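Local coordinates for protein MdcE (Pseudomonas aeruginosa, PDB 5VIP) that probably acts as the gamma subunit of a biotin-independent malonate decarboxylase, an enzyme that decarboxylates malonyl groups carried on an acyl carrier protein, at residues R140-G145 and Q167-I172; Q129-A134 and F161-Y166; P57-A62 and D92-A97; R225-E230 and R244-E249. All blocks are in the same frame, centred on the assembly; numbering follows the deposited sequence.

Contact 1 (R140-G145 and Q167-I172); sequences RARLAG and QANRLI
Arg142 reaches from the last turn of helix 127-143 into the bend that precedes strand 170-174 and takes hold of Gln167 side-on. Its NE donates to the backbone O of Gln167 at 2.8 Å, in the carbonyl plane, while NH2 gives the straighter bond, 2.7 Å to Gln167 OE1, nearly in line with the amide C=O. The chain runs out with CG anti to the backbone N (chi1 176°) and bends at chi3, which turns that edge of the guanidinium onto both acceptors. The third nitrogen, NH1, bonds to the backbone of Arg259, so a buried charged group is met by neutral oxygens. Gln167 uses its other amide atom, NE2, on the backbone of the neighbouring protein chain.

Along the aliphatic part of Arg142 the packing stays close: the Asn169 amide lies against its methylenes, ND2 3.5 Å from CG, the two planar groups turned 75° apart. Asn169 OD1 is held by Leu148 N, which fixes the rotation of the amide and points ND2 toward a water 3.2 Å away that also bonds to Arg142 O at 2.8 Å. Past this water-mediated link, the partly exposed helix end at Ala144 and Gly145 makes no direct contact with 167-172 and is the looser side. There the helix closes in a Schellman motif, Gly145 at phi 109° with its N bonded to Arg142 O.

The arrangement ties a beta-alpha-beta crossover, in which helix 127-143 links the parallel strands 106-113 and 148-152, to the entry of the next parallel strand, as expected of the crotonase-like carboxyltransferase fold.

Contact 2 (Q129-A134 and F161-Y166); sequences QALAGA and FLAHGY
Ala163 presses its methyl group between Leu131 and Ala134, one helical turn apart on helix 127-143. Van der Waals contact is all that passes between 129-134 and 161-166: Ala163 CB lies 3.8 Å from Leu131 CG and 4.0 Å from Ala134 CB. Where alanine meets alanine the backbones come close, the CA atoms of Ala134 and Ala163 standing 5.4 Å apart. A methyl-to-carbonyl approach adds to this, Ala134 CB resting 3.6 Å from Ala163 O.

Backbone bonds shape the second segment. The helix is left at His164, and Tyr166 N then reaches back to Phe161 O at 3.0 Å, closing a turn through Gly165, whose phi is 128°.

Aromatic packing holds the far side of that turn: CE2 of Phe161 sits 3.4 Å above the ring plane of Tyr166, over its centre. Tyr166 OH bonds to Tyr217 OH.

Polar side-chain bonds are concentrated at His164, where ND1 pairs with Tyr138 OH, further along helix 127-143, and NE2 with Ile110 O.

The pairing of two helices beside the parallel sheet is consistent with a crotonase-like fold. Helix 127-143 lines one flank of helix 158-163, Leu87 of helix 81-97 touches both Ala134 and His164, and strand 106-113 receives Phe161 and His164 on Val111.

Contact 3 (P57-A62 and D92-A97); sequences PVRFLA and DEALEA
Arg59 leaves its strand with CG anti to the backbone N (chi1 168°) and then turns at chi3, while Glu93 runs out extended from helix 81-97, and the two side chains meet at about a right angle. The result is a salt bridge between a sheet and the helix packed on it, in an alpha/beta core of the crotonase type: strand 56-63 lies between strand 46-53, antiparallel to it, and the parallel strand 106-113.

One nitrogen does the bonding here. Arg59 NH1 donates to Glu93 OE1 at 2.9 Å, somewhat bent, and meets the oxygen on its anti side, 28° out of the carboxylate plane. The guanidinium and carboxylate planes stand 71° apart, far from the flat two-pronged pairing. Arg59 NH2 comes to 3.4 Å of Glu93 OE1 without forming that second bond.

Both partners are shared. Arg59 NE makes its own salt bridge with Asp50 OD1 on the neighbouring strand, and NH1 has a weak bond to Ala90 O one turn back in the helix; Glu93 OE1 also receives Arg39 NH2. The carboxylates of Asp50 and Glu93 probably offset the gathering of Arg39, Arg59 and Arg105, with exposed Glu93 at the outer margin.

Ala94 covers part of one guanidinium face, its CB 4.0 Å from Arg59 NH1 and 4.2 Å from Arg59 CD.

Contact 4 (R225-E230 and R244-E249); sequences RTLPVE and RTCLGE
Leu227 and Cys246 face each other with their CA atoms 8.4 Å apart, the extended backbone of 225-227 running past helix 237-254 at a spacing filled by the Leu227 side chain and the Cys246 thiol. The thiol is the centre of the contact. Cys246 SG, anti to its own backbone N (chi1 -171°), points at the fork of Leu227 and lies 3.7 Å from both CD1 and CD2, with Leu227 CG behind them at 3.9 Å. The CD1 methyl also rests on the root of the cysteine, 3.6 Å from Cys246 CB, so sulfur and CB are both gripped by one leucine.

Strand 225-227 is the last of the mixed sheet within this chain and bonds through Arg225 and Leu227 to Ala173 of its parallel neighbour, strand 170-174. Helix 237-254 packs over the face of the sheet to which Leu227 points, a layering of helix on parallel strands that suits the crotonase-like fold.

Toward the exposed margin the contact thins. Arg225 brings up the aliphatic part of its chain, CB and CD each 4.4 Å from Cys246 SG. Its guanidinium lies beside the helix, where Arg225 NE stays 5.0 Å from Glu249 OE1: opposite charges near each other, but not touching. Further along the chain, Glu230 ties back to helix 237-254 through a salt bridge with Arg242 and a backbone bond to Asp239 OD1.

Contact 1 touches each of the other three. Helix 127-143 serves both contact 1 and contact 2, whose centres lie 13 Å apart, and Leu171 CD2 packs 3.5 Å from Gly165 O between them. A salt bridge joins contact 1 to contact 3, Arg140 NH2 to Asp92 OD1 at 2.9 Å, between helices 127-143 and 81-97. Toward contact 4, Ile172 CD1 meets Cys246 SG at 3.7 Å. Contacts 2 and 3 also meet, His164 CE1 lying 3.3 Å from Leu61 O. Contacts 2 and 4 stand on opposite sides of the chain's centre, 24 Å apart between centres. Contacts 1 and 2 border the second protein chain, whereas contacts 3 and 4 do not touch it.

Contact 1 (R140-G145 and Q167-I172)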
loop_
_atom_site.group_PDB
_atom_site.type_symbol
_atom_site.label_atom_id
_atom_site.label_comp_id
_atom_site.label_asym_id
_atom_site.label_seq_id
_atom_site.Cartn_x
_atom_site.Cartn_y
_atom_site.Cartn_z
ATOM N N ARG A 140 -9.650 -6.545 2.138
ATOM C CA ARG A 140 -10.574 -7.430 2.838
ATOM C C ARG A 140 -11.840 -7.625 2.021
ATOM O O ARG A 140 -12.361 -8.737 1.919
ATOM C CB ARG A 140 -10.914 -6.881 4.229
ATOM C CG ARG A 140 -9.833 -7.141 5.273
ATOM C CD ARG A 140 -10.272 -6.760 6.678
ATOM N NE ARG A 140 -10.429 -5.319 6.839
ATOM C CZ ARG A 140 -11.598 -4.712 7.012
ATOM N NH1 ARG A 140 -12.710 -5.429 7.067
ATOM N NH2 ARG A 140 -11.651 -3.392 7.147
ATOM N N ALA A 141 -12.319 -6.541 1.419
ATOM C CA ALA A 141 -13.482 -6.621 0.540
ATOM C C ALA A 141 -13.214 -7.555 -0.635
ATOM O O ALA A 141 -14.052 -8.388 -0.962
ATOM C CB ALA A 141 -13.878 -5.240 0.044
ATOM N N ARG A 142 -12.054 -7.422 -1.274
ATOM C CA ARG A 142 -11.690 -8.303 -2.382
ATOM C C ARG A 142 -11.621 -9.767 -1.935
ATOM O O ARG A 142 -12.194 -10.644 -2.584
ATOM C CB ARG A 142 -10.349 -7.872 -3.007
ATOM C CG ARG A 142 -9.832 -8.802 -4.121
ATOM C CD ARG A 142 -8.584 -8.239 -4.845
ATOM N NE ARG A 142 -7.578 -7.725 -3.905
ATOM C CZ ARG A 142 -6.848 -8.486 -3.091
ATOM N NH1 ARG A 142 -6.996 -9.808 -3.089
ATOM N NH2 ARG A 142 -5.971 -7.926 -2.262
ATOM N N LEU A 143 -10.928 -10.029 -0.828
ATOM C CA LEU A 143 -10.788 -11.392 -0.324
ATOM C C LEU A 143 -12.145 -11.998 0.049
ATOM O O LEU A 143 -12.330 -13.207 -0.045
ATOM C CB LEU A 143 -9.846 -11.433 0.890
ATOM C CG LEU A 143 -8.373 -11.104 0.601
ATOM C CD1 LEU A 143 -7.595 -10.924 1.891
ATOM C CD2 LEU A 143 -7.744 -12.193 -0.255
ATOM N N ALA A 144 -13.079 -11.151 0.475
ATOM C CA ALA A 144 -14.409 -11.610 0.881
ATOM C C ALA A 144 -15.325 -11.874 -0.316
ATOM O O ALA A 144 -16.433 -12.391 -0.150
ATOM C CB ALA A 144 -15.051 -10.591 1.818
ATOM N N GLY A 145 -14.877 -11.509 -1.514
ATOM C CA GLY A 145 -15.649 -11.771 -2.713
ATOM C C GLY A 145 -16.287 -10.573 -3.395
ATOM O O GLY A 145 -17.049 -10.742 -4.342
ATOM N N GLN A 167 -5.559 -2.144 -5.099
ATOM C CA GLN A 167 -5.959 -3.466 -4.618
ATOM C C GLN A 167 -6.980 -4.155 -5.533
ATOM O O GLN A 167 -7.512 -5.201 -5.186
ATOM C CB GLN A 167 -6.531 -3.368 -3.201
ATOM C CG GLN A 167 -5.474 -3.185 -2.125
ATOM C CD GLN A 167 -4.433 -4.307 -2.135
ATOM O OE1 GLN A 167 -4.776 -5.482 -2.067
ATOM N NE2 GLN A 167 -3.157 -3.938 -2.224
ATOM N N ALA A 168 -7.248 -3.574 -6.698
ATOM C CA ALA A 168 -8.318 -4.077 -7.571
ATOM C C ALA A 168 -8.052 -5.483 -8.133
ATOM O O ALA A 168 -6.904 -5.852 -8.398
ATOM C CB ALA A 168 -8.547 -3.093 -8.733
ATOM N N ASN A 169 -9.119 -6.261 -8.299
ATOM C CA ASN A 169 -9.071 -7.490 -9.102
ATOM C C ASN A 169 -8.660 -7.212 -10.553
ATOM O O ASN A 169 -7.966 -8.008 -11.172
ATOM C CB ASN A 169 -10.428 -8.195 -9.128
ATOM C CG ASN A 169 -10.904 -8.622 -7.761
ATOM O OD1 ASN A 169 -11.603 -7.877 -7.078
ATOM N ND2 ASN A 169 -10.562 -9.842 -7.371
ATOM N N ARG A 170 -9.132 -6.100 -11.100
ATOM C CA ARG A 170 -8.846 -5.741 -12.491
ATOM C C ARG A 170 -8.625 -4.247 -12.615
ATOM O O ARG A 170 -9.362 -3.457 -12.025
ATOM C CB ARG A 170 -9.983 -6.160 -13.425
ATOM C CG ARG A 170 -10.352 -7.628 -13.378
ATOM C CD ARG A 170 -9.360 -8.510 -14.117
ATOM N NE ARG A 170 -9.899 -9.862 -14.185
ATOM C CZ ARG A 170 -9.880 -10.723 -13.170
ATOM N NH1 ARG A 170 -9.328 -10.385 -12.009
ATOM N NH2 ARG A 170 -10.418 -11.923 -13.311
ATOM N N LEU A 171 -7.591 -3.869 -13.365
ATOM C CA LEU A 171 -7.290 -2.469 -13.620
ATOM C C LEU A 171 -7.577 -2.124 -15.077
ATOM O O LEU A 171 -7.076 -2.785 -15.993
ATOM C CB LEU A 171 -5.831 -2.152 -13.295
ATOM C CG LEU A 171 -5.409 -2.164 -11.820
ATOM C CD1 LEU A 171 -3.918 -1.925 -11.730
ATOM C CD2 LEU A 171 -6.168 -1.107 -11.025
ATOM N N ILE A 172 -8.388 -1.093 -15.277
ATOM C CA ILE A 172 -8.685 -0.574 -16.614
ATOM C C ILE A 172 -8.254 0.875 -16.686
ATOM O O ILE A 172 -8.593 1.664 -15.806
ATOM C CB ILE A 172 -10.190 -0.680 -16.944
ATOM C CG1 ILE A 172 -10.622 -2.148 -16.968
ATOM C CG2 ILE A 172 -10.526 0.046 -18.268
ATOM C CD1 ILE A 172 -12.133 -2.344 -16.814
HETATM O O HOH W 1 -12.888 -10.525 -5.302
#

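Contact 2 (Q129-A134 and F161-Y166)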
loop_
_atom_site.group_PDB
_atom_site.type_symbol
_atom_site.label_atom_id
_atom_site.label_comp_id
_atom_site.label_asym_id
_atom_site.label_seq_id
_atom_site.Cartn_x
_atom_site.Cartn_y
_atom_site.Cartn_z
ATOM N N GLN A 129 -0.996 5.496 8.366
ATOM C CA GLN A 129 -1.945 4.575 8.990
ATOM C C GLN A 129 -3.327 4.739 8.364
ATOM O O GLN A 129 -4.070 3.770 8.183
ATOM C CB GLN A 129 -2.013 4.816 10.509
ATOM C CG GLN A 129 -2.901 3.832 11.264
ATOM C CD GLN A 129 -2.381 2.400 11.171
ATOM O OE1 GLN A 129 -1.444 2.015 11.872
ATOM N NE2 GLN A 129 -2.980 1.614 10.286
ATOM N N ALA A 130 -3.664 5.983 8.048
ATOM C CA ALA A 130 -4.928 6.291 7.387
ATOM C C ALA A 130 -4.993 5.623 6.023
ATOM O O ALA A 130 -6.006 5.027 5.660
ATOM C CB ALA A 130 -5.102 7.802 7.251
ATOM N N LEU A 131 -3.903 5.714 5.264
ATOM C CA LEU A 131 -3.875 5.081 3.945
ATOM C C LEU A 131 -3.853 3.559 4.102
ATOM O O LEU A 131 -4.440 2.849 3.296
ATOM C CB LEU A 131 -2.682 5.567 3.122
ATOM C CG LEU A 131 -2.977 6.825 2.283
ATOM C CD1 LEU A 131 -3.549 7.958 3.134
ATOM C CD2 LEU A 131 -1.718 7.277 1.551
ATOM N N ALA A 132 -3.195 3.062 5.151
ATOM C CA ALA A 132 -3.245 1.632 5.443
ATOM C C ALA A 132 -4.678 1.175 5.716
ATOM O O ALA A 132 -5.067 0.068 5.333
ATOM C CB ALA A 132 -2.356 1.296 6.627
ATOM N N GLY A 133 -5.446 2.006 6.416
ATOM C CA GLY A 133 -6.856 1.720 6.648
ATOM C C GLY A 133 -7.624 1.508 5.346
ATOM O O GLY A 133 -8.443 0.588 5.228
ATOM N N ALA A 134 -7.358 2.354 4.354
ATOM C CA ALA A 134 -8.024 2.231 3.060
ATOM C C ALA A 134 -7.622 0.942 2.345
ATOM O O ALA A 134 -8.470 0.231 1.793
ATOM C CB ALA A 134 -7.717 3.447 2.175
ATOM N N PHE A 161 -2.570 6.156 -5.002
ATOM C CA PHE A 161 -3.002 5.015 -5.821
ATOM C C PHE A 161 -2.982 3.701 -5.020
ATOM O O PHE A 161 -3.862 2.852 -5.186
ATOM C CB PHE A 161 -2.120 4.889 -7.082
ATOM C CG PHE A 161 -2.585 3.834 -8.070
ATOM C CD1 PHE A 161 -3.920 3.445 -8.137
ATOM C CD2 PHE A 161 -1.676 3.233 -8.929
ATOM C CE1 PHE A 161 -4.339 2.476 -9.041
ATOM C CE2 PHE A 161 -2.087 2.269 -9.845
ATOM C CZ PHE A 161 -3.422 1.885 -9.894
ATOM N N LEU A 162 -1.985 3.521 -4.156
ATOM C CA LEU A 162 -1.966 2.318 -3.307
ATOM C C LEU A 162 -3.253 2.238 -2.475
ATOM O O LEU A 162 -3.855 1.165 -2.326
ATOM C CB LEU A 162 -0.735 2.313 -2.389
ATOM C CG LEU A 162 0.603 2.058 -3.088
ATOM C CD1 LEU A 162 1.783 2.242 -2.141
ATOM C CD2 LEU A 162 0.626 0.659 -3.696
ATOM N N ALA A 163 -3.692 3.391 -1.972
ATOM C CA ALA A 163 -4.865 3.460 -1.099
ATOM C C ALA A 163 -6.172 3.379 -1.878
ATOM O O ALA A 163 -7.173 2.881 -1.372
ATOM C CB ALA A 163 -4.839 4.748 -0.274
ATOM N N HIS A 164 -6.158 3.888 -3.105
ATOM C CA HIS A 164 -7.383 4.011 -3.882
ATOM C C HIS A 164 -7.163 3.497 -5.294
ATOM O O HIS A 164 -6.768 4.249 -6.186
ATOM C CB HIS A 164 -7.842 5.469 -3.906
ATOM C CG HIS A 164 -9.098 5.692 -4.685
ATOM N ND1 HIS A 164 -10.285 5.057 -4.384
ATOM C CD2 HIS A 164 -9.359 6.499 -5.743
ATOM C CE1 HIS A 164 -11.220 5.452 -5.231
ATOM N NE2 HIS A 164 -10.687 6.332 -6.062
ATOM N N GLY A 165 -7.369 2.199 -5.471
ATOM C CA GLY A 165 -7.266 1.590 -6.771
ATOM C C GLY A 165 -6.368 0.374 -6.868
ATOM O O GLY A 165 -6.707 -0.559 -7.570
ATOM N N TYR A 166 -5.224 0.359 -6.184
ATOM C CA TYR A 166 -4.226 -0.643 -6.540
ATOM C C TYR A 166 -4.532 -2.028 -5.933
ATOM O O TYR A 166 -3.843 -3.000 -6.237
ATOM C CB TYR A 166 -2.821 -0.234 -6.096
ATOM C CG TYR A 166 -1.770 -0.393 -7.182
ATOM C CD1 TYR A 166 -0.680 0.468 -7.248
ATOM C CD2 TYR A 166 -1.931 -1.328 -8.208
ATOM C CE1 TYR A 166 0.276 0.335 -8.252
ATOM C CE2 TYR A 166 -0.989 -1.444 -9.222
ATOM C CZ TYR A 166 0.113 -0.619 -9.229
ATOM O OH TYR A 166 1.053 -0.723 -10.245
#

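Contact 3 (P57-A62 and D92-A97)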
loop_
_atom_site.group_PDB
_atom_site.type_symbol
_atom_site.label_atom_id
_atom_site.label_comp_id
_atom_site.label_asym_id
_atom_site.label_seq_id
_atom_site.Cartn_x
_atom_site.Cartn_y
_atom_site.Cartn_z
ATOM N N PRO A 57 -25.299 -5.255 -8.470
ATOM C CA PRO A 57 -25.111 -4.155 -7.512
ATOM C C PRO A 57 -23.666 -3.634 -7.498
ATOM O O PRO A 57 -22.747 -4.441 -7.421
ATOM C CB PRO A 57 -25.477 -4.792 -6.163
ATOM C CG PRO A 57 -25.276 -6.270 -6.367
ATOM C CD PRO A 57 -25.653 -6.521 -7.799
ATOM N N VAL A 58 -23.477 -2.319 -7.600
ATOM C CA VAL A 58 -22.137 -1.729 -7.547
ATOM C C VAL A 58 -22.089 -0.487 -6.659
ATOM O O VAL A 58 -23.105 0.173 -6.431
ATOM C CB VAL A 58 -21.607 -1.342 -8.959
ATOM C CG1 VAL A 58 -21.786 -2.481 -9.943
ATOM C CG2 VAL A 58 -22.285 -0.091 -9.478
ATOM N N ARG A 59 -20.899 -0.172 -6.156
ATOM C CA ARG A 59 -20.674 1.085 -5.459
ATOM C C ARG A 59 -19.489 1.794 -6.108
ATOM O O ARG A 59 -18.398 1.226 -6.215
ATOM C CB ARG A 59 -20.436 0.847 -3.960
ATOM C CG ARG A 59 -19.911 2.059 -3.192
ATOM C CD ARG A 59 -19.934 1.799 -1.676
ATOM N NE ARG A 59 -21.295 1.877 -1.143
ATOM C CZ ARG A 59 -21.605 2.063 0.140
ATOM N NH1 ARG A 59 -20.648 2.182 1.059
ATOM N NH2 ARG A 59 -22.882 2.138 0.506
ATOM N N PHE A 60 -19.723 3.020 -6.573
ATOM C CA PHE A 60 -18.674 3.859 -7.152
ATOM C C PHE A 60 -17.957 4.636 -6.049
ATOM O O PHE A 60 -18.591 5.158 -5.135
ATOM C CB PHE A 60 -19.250 4.855 -8.175
ATOM C CG PHE A 60 -19.802 4.218 -9.432
ATOM C CD1 PHE A 60 -18.989 4.008 -10.539
ATOM C CD2 PHE A 60 -21.143 3.864 -9.517
ATOM C CE1 PHE A 60 -19.498 3.441 -11.701
ATOM C CE2 PHE A 60 -21.658 3.293 -10.676
ATOM C CZ PHE A 60 -20.834 3.083 -11.767
ATOM N N LEU A 61 -16.635 4.734 -6.145
ATOM C CA LEU A 61 -15.871 5.521 -5.186
ATOM C C LEU A 61 -14.848 6.351 -5.917
ATOM O O LEU A 61 -14.110 5.838 -6.741
ATOM C CB LEU A 61 -15.154 4.634 -4.157
ATOM C CG LEU A 61 -16.007 3.704 -3.305
ATOM C CD1 LEU A 61 -15.892 2.286 -3.835
ATOM C CD2 LEU A 61 -15.553 3.777 -1.862
ATOM N N ALA A 62 -14.790 7.628 -5.583
ATOM C CA ALA A 62 -13.823 8.522 -6.176
ATOM C C ALA A 62 -13.314 9.503 -5.136
ATOM O O ALA A 62 -14.087 10.048 -4.339
ATOM C CB ALA A 62 -14.446 9.279 -7.367
ATOM N N ASP A 92 -15.705 -0.417 4.169
ATOM C CA ASP A 92 -16.130 -1.323 5.232
ATOM C C ASP A 92 -17.656 -1.317 5.400
ATOM O O ASP A 92 -18.247 -2.332 5.768
ATOM C CB ASP A 92 -15.457 -0.966 6.559
ATOM C CG ASP A 92 -15.293 -2.169 7.460
ATOM O OD1 ASP A 92 -14.534 -3.088 7.087
ATOM O OD2 ASP A 92 -15.937 -2.207 8.532
ATOM N N GLU A 93 -18.283 -0.175 5.125
ATOM C CA GLU A 93 -19.741 -0.074 5.183
ATOM C C GLU A 93 -20.384 -1.066 4.212
ATOM O O GLU A 93 -21.291 -1.800 4.580
ATOM C CB GLU A 93 -20.208 1.353 4.871
ATOM C CG GLU A 93 -21.729 1.478 4.783
ATOM C CD GLU A 93 -22.205 2.871 4.384
ATOM O OE1 GLU A 93 -21.653 3.457 3.424
ATOM O OE2 GLU A 93 -23.144 3.380 5.034
ATOM N N ALA A 94 -19.900 -1.090 2.973
ATOM C CA ALA A 94 -20.404 -2.027 1.978
ATOM C C ALA A 94 -20.118 -3.481 2.362
ATOM O O ALA A 94 -20.970 -4.352 2.190
ATOM C CB ALA A 94 -19.810 -1.713 0.606
ATOM N N LEU A 95 -18.920 -3.741 2.878
ATOM C CA LEU A 95 -18.519 -5.098 3.247
ATOM C C LEU A 95 -19.449 -5.678 4.318
ATOM O O LEU A 95 -19.895 -6.829 4.221
ATOM C CB LEU A 95 -17.063 -5.100 3.733
ATOM C CG LEU A 95 -16.410 -6.393 4.231
ATOM C CD1 LEU A 95 -16.313 -7.422 3.114
ATOM C CD2 LEU A 95 -15.029 -6.108 4.803
ATOM N N GLU A 96 -19.755 -4.862 5.320
ATOM C CA GLU A 96 -20.601 -5.287 6.433
ATOM C C GLU A 96 -22.057 -5.453 6.008
ATOM O O GLU A 96 -22.740 -6.358 6.468
ATOM C CB GLU A 96 -20.495 -4.285 7.583
ATOM C CG GLU A 96 -19.089 -4.202 8.188
ATOM C CD GLU A 96 -18.661 -5.495 8.872
ATOM O OE1 GLU A 96 -19.479 -6.064 9.623
ATOM O OE2 GLU A 96 -17.512 -5.944 8.661
ATOM N N ALA A 97 -22.520 -4.581 5.119
ATOM C CA ALA A 97 -23.894 -4.652 4.619
ATOM C C ALA A 97 -24.153 -5.911 3.786
ATOM O O ALA A 97 -25.252 -6.465 3.828
ATOM C CB ALA A 97 -24.217 -3.405 3.801
#

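Contact 4 (R225-E230 and R244-E249)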
loop_
_atom_site.group_PDB
_atom_site.type_symbol
_atom_site.label_atom_id
_atom_site.label_comp_id
_atom_site.label_asym_id
_atom_site.label_seq_id
_atom_site.Cartn_x
_atom_site.Cartn_y
_atom_site.Cartn_z
ATOM N N ARG A 225 -7.097 -4.054 -19.222
ATOM C CA ARG A 225 -7.394 -3.397 -20.485
ATOM C C ARG A 225 -7.165 -1.922 -20.526
ATOM O O ARG A 225 -7.220 -1.283 -19.516
ATOM C CB ARG A 225 -8.842 -3.604 -20.849
ATOM C CG ARG A 225 -9.163 -5.032 -21.126
ATOM C CD ARG A 225 -10.192 -5.233 -22.173
ATOM N NE ARG A 225 -10.573 -6.612 -22.299
ATOM C CZ ARG A 225 -9.787 -7.668 -22.152
ATOM N NH1 ARG A 225 -8.501 -7.567 -21.865
ATOM N NH2 ARG A 225 -10.300 -8.864 -22.295
ATOM N N THR A 226 -6.931 -1.410 -21.728
ATOM C CA THR A 226 -6.886 0.027 -21.964
ATOM C C THR A 226 -8.037 0.402 -22.901
ATOM O O THR A 226 -8.496 -0.430 -23.689
ATOM C CB THR A 226 -5.544 0.493 -22.575
ATOM O OG1 THR A 226 -5.328 -0.166 -23.828
ATOM C CG2 THR A 226 -4.384 0.171 -21.643
ATOM N N LEU A 227 -8.505 1.643 -22.791
ATOM C CA LEU A 227 -9.681 2.112 -23.526
ATOM C C LEU A 227 -9.477 3.506 -24.088
ATOM O O LEU A 227 -9.272 4.460 -23.338
ATOM C CB LEU A 227 -10.918 2.151 -22.628
ATOM C CG LEU A 227 -11.499 0.883 -22.015
ATOM C CD1 LEU A 227 -12.758 1.259 -21.234
ATOM C CD2 LEU A 227 -11.809 -0.150 -23.091
ATOM N N PRO A 228 -9.561 3.643 -25.414
ATOM C CA PRO A 228 -9.505 5.000 -25.953
ATOM C C PRO A 228 -10.839 5.711 -25.758
ATOM O O PRO A 228 -11.877 5.055 -25.745
ATOM C CB PRO A 228 -9.197 4.776 -27.440
ATOM C CG PRO A 228 -9.749 3.421 -27.742
ATOM C CD PRO A 228 -9.601 2.611 -26.465
ATOM N N VAL A 229 -10.809 7.032 -25.592
ATOM C CA VAL A 229 -12.030 7.817 -25.432
ATOM C C VAL A 229 -11.962 9.087 -26.301
ATOM O O VAL A 229 -10.870 9.575 -26.607
ATOM C CB VAL A 229 -12.276 8.199 -23.940
ATOM C CG1 VAL A 229 -12.489 6.944 -23.097
ATOM C CG2 VAL A 229 -11.109 8.998 -23.386
ATOM N N GLU A 230 -13.120 9.622 -26.688
ATOM C CA GLU A 230 -13.157 10.826 -27.539
ATOM C C GLU A 230 -12.898 12.117 -26.769
ATOM O O GLU A 230 -12.114 12.968 -27.208
ATOM C CB GLU A 230 -14.504 10.953 -28.269
ATOM C CG GLU A 230 -15.069 9.660 -28.806
ATOM C CD GLU A 230 -16.529 9.791 -29.267
ATOM O OE1 GLU A 230 -16.984 10.932 -29.517
ATOM O OE2 GLU A 230 -17.217 8.747 -29.388
ATOM N N ARG A 244 -18.860 1.663 -19.663
ATOM C CA ARG A 244 -19.809 0.806 -18.953
ATOM C C ARG A 244 -19.725 -0.631 -19.447
ATOM O O ARG A 244 -19.790 -1.575 -18.655
ATOM C CB ARG A 244 -21.239 1.333 -19.098
ATOM C CG ARG A 244 -21.579 2.388 -18.068
ATOM C CD ARG A 244 -22.930 3.028 -18.299
ATOM N NE ARG A 244 -23.192 4.012 -17.255
ATOM C CZ ARG A 244 -24.114 4.965 -17.331
ATOM N NH1 ARG A 244 -24.868 5.072 -18.415
ATOM N NH2 ARG A 244 -24.272 5.817 -16.323
ATOM N N THR A 245 -19.563 -0.790 -20.755
ATOM C CA THR A 245 -19.448 -2.115 -21.355
ATOM C C THR A 245 -18.220 -2.839 -20.826
ATOM O O THR A 245 -18.293 -3.997 -20.422
ATOM C CB THR A 245 -19.362 -2.025 -22.882
ATOM O OG1 THR A 245 -20.584 -1.474 -23.383
ATOM C CG2 THR A 245 -19.148 -3.402 -23.489
ATOM N N CYS A 246 -17.094 -2.134 -20.832
ATOM C CA CYS A 246 -15.827 -2.694 -20.375
ATOM C C CYS A 246 -15.876 -3.056 -18.887
ATOM O O CYS A 246 -15.424 -4.134 -18.491
ATOM C CB CYS A 246 -14.698 -1.706 -20.662
ATOM S SG CYS A 246 -13.032 -2.368 -20.385
ATOM N N LEU A 247 -16.452 -2.177 -18.071
ATOM C CA LEU A 247 -16.652 -2.468 -16.645
ATOM C C LEU A 247 -17.512 -3.714 -16.453
ATOM O O LEU A 247 -17.247 -4.541 -15.572
ATOM C CB LEU A 247 -17.303 -1.283 -15.932
ATOM C CG LEU A 247 -16.530 0.029 -15.829
ATOM C CD1 LEU A 247 -17.438 1.128 -15.269
ATOM C CD2 LEU A 247 -15.279 -0.144 -14.952
ATOM N N GLY A 248 -18.552 -3.835 -17.279
ATOM C CA GLY A 248 -19.410 -5.006 -17.260
ATOM C C GLY A 248 -18.639 -6.281 -17.555
ATOM O O GLY A 248 -18.823 -7.302 -16.888
ATOM N N GLU A 249 -17.766 -6.226 -18.555
ATOM C CA GLU A 249 -16.971 -7.393 -18.909
ATOM C C GLU A 249 -15.916 -7.726 -17.838
ATOM O O GLU A 249 -15.616 -8.894 -17.596
ATOM C CB GLU A 249 -16.315 -7.178 -20.271
ATOM C CG GLU A 249 -17.350 -7.122 -21.394
ATOM C CD GLU A 249 -16.791 -6.629 -22.709
ATOM O OE1 GLU A 249 -15.551 -6.479 -22.828
ATOM O OE2 GLU A 249 -17.602 -6.397 -23.631
#